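Local coordinates for protein Lys-gingipain W83 (Porphyromonas gingivalis, PDB 3M1H) that cleaves proteins after lysine as a secreted cysteine protease and possible virulence factor, seen here as its calcium-binding K3 adhesin domain, whose kind is hemolytic in vitro, at residues N28-T33 against V50-Y55. Numbering follows the deposited sequence.
Sequences NNWTTT and VSSASY. Unlike the reference sequence in segment 50-55: Tyr-55 (reference His). With CA (calcium ion), chain E.
Ser-51 O is approached by two donors from segment 28-33. Thr-31 N gives it a hydrogen bond of 2.8 Å, bent to 147° at the hydrogen. Trp-30 CA adds a CA-H...O contact to the same Ser-51 O at 3.2 Å. Ser-51 N returns a hydrogen bond to Thr-31 O, also 2.8 Å. Thr-31 and Ser-51 therefore form an antiparallel hydrogen-bonded pair, a single bridge that fastens the loop to strand 50-53. The other edge of this strand is hydrogen-bonded to strand 167-177, through Val-50 with Leu-170 and Ser-52 with Ile-168. The loop thus lies along the strand of a sheet in the beta jelly roll of this cleaved adhesin domain. Two residues on from the bridge, at Asn-29 and Ala-53, water 1 replaces the direct bonds: it donates to Asn-29 O and accepts from Ala-53 N.

Among the side chains, Ser-52 CB makes a CH-pi contact. It sits over the face of the Trp-30 indole, 3.8 Å from the centroid of the six-membered ring and 16° off its normal. Val-50 O lies at the ring edge, near CZ3. Ser-52 OG is anti to its backbone N (chi1 175°), which sets it farther from the indole than CB and lets it hydrogen-bond to His-159 ND1 and Asn-66 ND2. Trp-30 NE1 is satisfied by the backbone O of Asn-66. Val-50 CG2 lies 4.1 Å from Trp-30 CB, and Thr-32 CG2 meets Val-50 CA and CB. Thr-31 OG1, anti to the backbone N, accepts from Thr-33 N in an ST turn.

At the N-terminal end of segment 28-33, Asn-28 O binds a calcium ion at 2.4 Å. Water 2, Asp-22, Asp-24, Asp-26 and OD1 of the same Asn-66 are further ligands.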
loop_
_atom_site.group_PDB
_atom_site.type_symbol
_atom_site.label_atom_id
_atom_site.label_comp_id
_atom_site.label_asym_id
_atom_site.label_seq_id
_atom_site.Cartn_x
_atom_site.Cartn_y
_atom_site.Cartn_z
ATOM N N ASN A 28 -1.769 12.161 -7.499
ATOM C CA ASN A 28 -0.932 10.982 -7.345
ATOM C C ASN A 28 -1.619 10.000 -6.397
ATOM O O ASN A 28 -2.102 10.347 -5.314
ATOM C CB ASN A 28 0.440 11.382 -6.775
ATOM C CG ASN A 28 1.241 12.242 -7.731
ATOM O OD1 ASN A 28 1.427 11.875 -8.890
ATOM N ND2 ASN A 28 1.741 13.363 -7.247
ATOM N N ASN A 29 -1.636 8.734 -6.826
ATOM C CA ASN A 29 -2.324 7.677 -6.090
ATOM C C ASN A 29 -1.432 6.458 -5.905
ATOM O O ASN A 29 -0.330 6.348 -6.445
ATOM C CB ASN A 29 -3.544 7.235 -6.912
ATOM C CG ASN A 29 -4.693 8.229 -6.844
ATOM O OD1 ASN A 29 -5.436 8.270 -5.861
ATOM N ND2 ASN A 29 -4.840 9.037 -7.897
ATOM N N TRP A 30 -2.004 5.477 -5.220
ATOM C CA TRP A 30 -1.482 4.134 -5.355
ATOM C C TRP A 30 -1.625 3.791 -6.833
ATOM O O TRP A 30 -2.651 4.068 -7.467
ATOM C CB TRP A 30 -2.287 3.155 -4.532
ATOM C CG TRP A 30 -2.050 3.186 -3.055
ATOM C CD1 TRP A 30 -2.756 3.878 -2.143
ATOM C CD2 TRP A 30 -1.045 2.454 -2.323
ATOM N NE1 TRP A 30 -2.266 3.652 -0.869
ATOM C CE2 TRP A 30 -1.218 2.770 -0.955
ATOM C CE3 TRP A 30 -0.027 1.567 -2.695
ATOM C CZ2 TRP A 30 -0.420 2.221 0.029
ATOM C CZ3 TRP A 30 0.777 1.025 -1.712
ATOM C CH2 TRP A 30 0.585 1.370 -0.368
ATOM N N THR A 31 -0.589 3.171 -7.377
ATOM C CA THR A 31 -0.519 2.887 -8.796
ATOM C C THR A 31 0.414 1.716 -9.128
ATOM O O THR A 31 1.374 1.438 -8.429
ATOM C CB THR A 31 -0.070 4.137 -9.583
ATOM O OG1 THR A 31 -0.025 3.841 -10.978
ATOM C CG2 THR A 31 1.324 4.615 -9.119
ATOM N N THR A 32 0.122 1.020 -10.219
ATOM C CA THR A 32 1.048 0.031 -10.764
ATOM C C THR A 32 1.876 0.599 -11.919
ATOM O O THR A 32 2.649 -0.142 -12.567
ATOM C CB THR A 32 0.329 -1.255 -11.243
ATOM O OG1 THR A 32 -0.600 -0.947 -12.288
ATOM C CG2 THR A 32 -0.356 -1.958 -10.072
ATOM N N THR A 33 1.734 1.886 -12.200
ATOM C CA THR A 33 2.544 2.519 -13.271
ATOM C C THR A 33 3.219 3.757 -12.679
ATOM O O THR A 33 2.919 4.893 -13.072
ATOM C CB THR A 33 1.677 2.931 -14.491
ATOM O OG1 THR A 33 0.595 3.775 -14.063
ATOM C CG2 THR A 33 1.099 1.680 -15.191
ATOM N N VAL A 50 1.790 -2.754 -6.392
ATOM C CA VAL A 50 1.114 -1.477 -6.371
ATOM C C VAL A 50 1.858 -0.602 -5.392
ATOM O O VAL A 50 2.305 -1.106 -4.357
ATOM C CB VAL A 50 -0.386 -1.627 -6.058
ATOM C CG1 VAL A 50 -0.624 -2.189 -4.638
ATOM C CG2 VAL A 50 -1.126 -0.305 -6.305
ATOM N N SER A 51 2.010 0.685 -5.757
ATOM C CA SER A 51 2.993 1.553 -5.087
ATOM C C SER A 51 2.442 2.950 -4.881
ATOM O O SER A 51 1.631 3.431 -5.676
ATOM C CB SER A 51 4.260 1.626 -5.941
ATOM O OG SER A 51 4.690 0.307 -6.314
ATOM N N SER A 52 2.921 3.608 -3.822
ATOM C CA SER A 52 2.550 4.999 -3.541
ATOM C C SER A 52 3.806 5.800 -3.157
ATOM O O SER A 52 4.659 5.292 -2.473
ATOM C CB SER A 52 1.480 5.050 -2.485
ATOM O OG SER A 52 1.134 6.391 -2.051
ATOM N N ALA A 53 3.872 7.046 -3.635
ATOM C CA ALA A 53 5.087 7.865 -3.521
ATOM C C ALA A 53 5.053 8.896 -2.422
ATOM O O ALA A 53 4.085 9.635 -2.271
ATOM C CB ALA A 53 5.368 8.593 -4.852
ATOM N N SER A 54 6.165 8.971 -1.696
ATOM C CA SER A 54 6.511 10.165 -0.893
ATOM C C SER A 54 7.551 11.014 -1.625
ATOM O O SER A 54 7.855 12.127 -1.152
ATOM C CB SER A 54 7.004 9.774 0.487
ATOM O OG SER A 54 8.265 9.164 0.461
ATOM N N TYR A 55 8.070 10.547 -2.755
ATOM C CA TYR A 55 9.040 11.266 -3.597
ATOM C C TYR A 55 9.008 10.683 -4.978
ATOM O O TYR A 55 9.074 9.464 -5.105
ATOM C CB TYR A 55 10.461 11.159 -3.018
ATOM C CG TYR A 55 11.521 11.975 -3.727
ATOM C CD1 TYR A 55 11.909 13.212 -3.210
ATOM C CD2 TYR A 55 12.132 11.519 -4.896
ATOM C CE1 TYR A 55 12.884 13.969 -3.842
ATOM C CE2 TYR A 55 13.126 12.275 -5.550
ATOM C CZ TYR A 55 13.479 13.517 -5.007
ATOM O OH TYR A 55 14.466 14.258 -5.650
HETATM CA CA CA E . -2.222 11.870 -3.494
HETATM O O HOH W 1 1.883 7.983 -5.879
HETATM O O HOH W 2 0.132 11.878 -3.191
#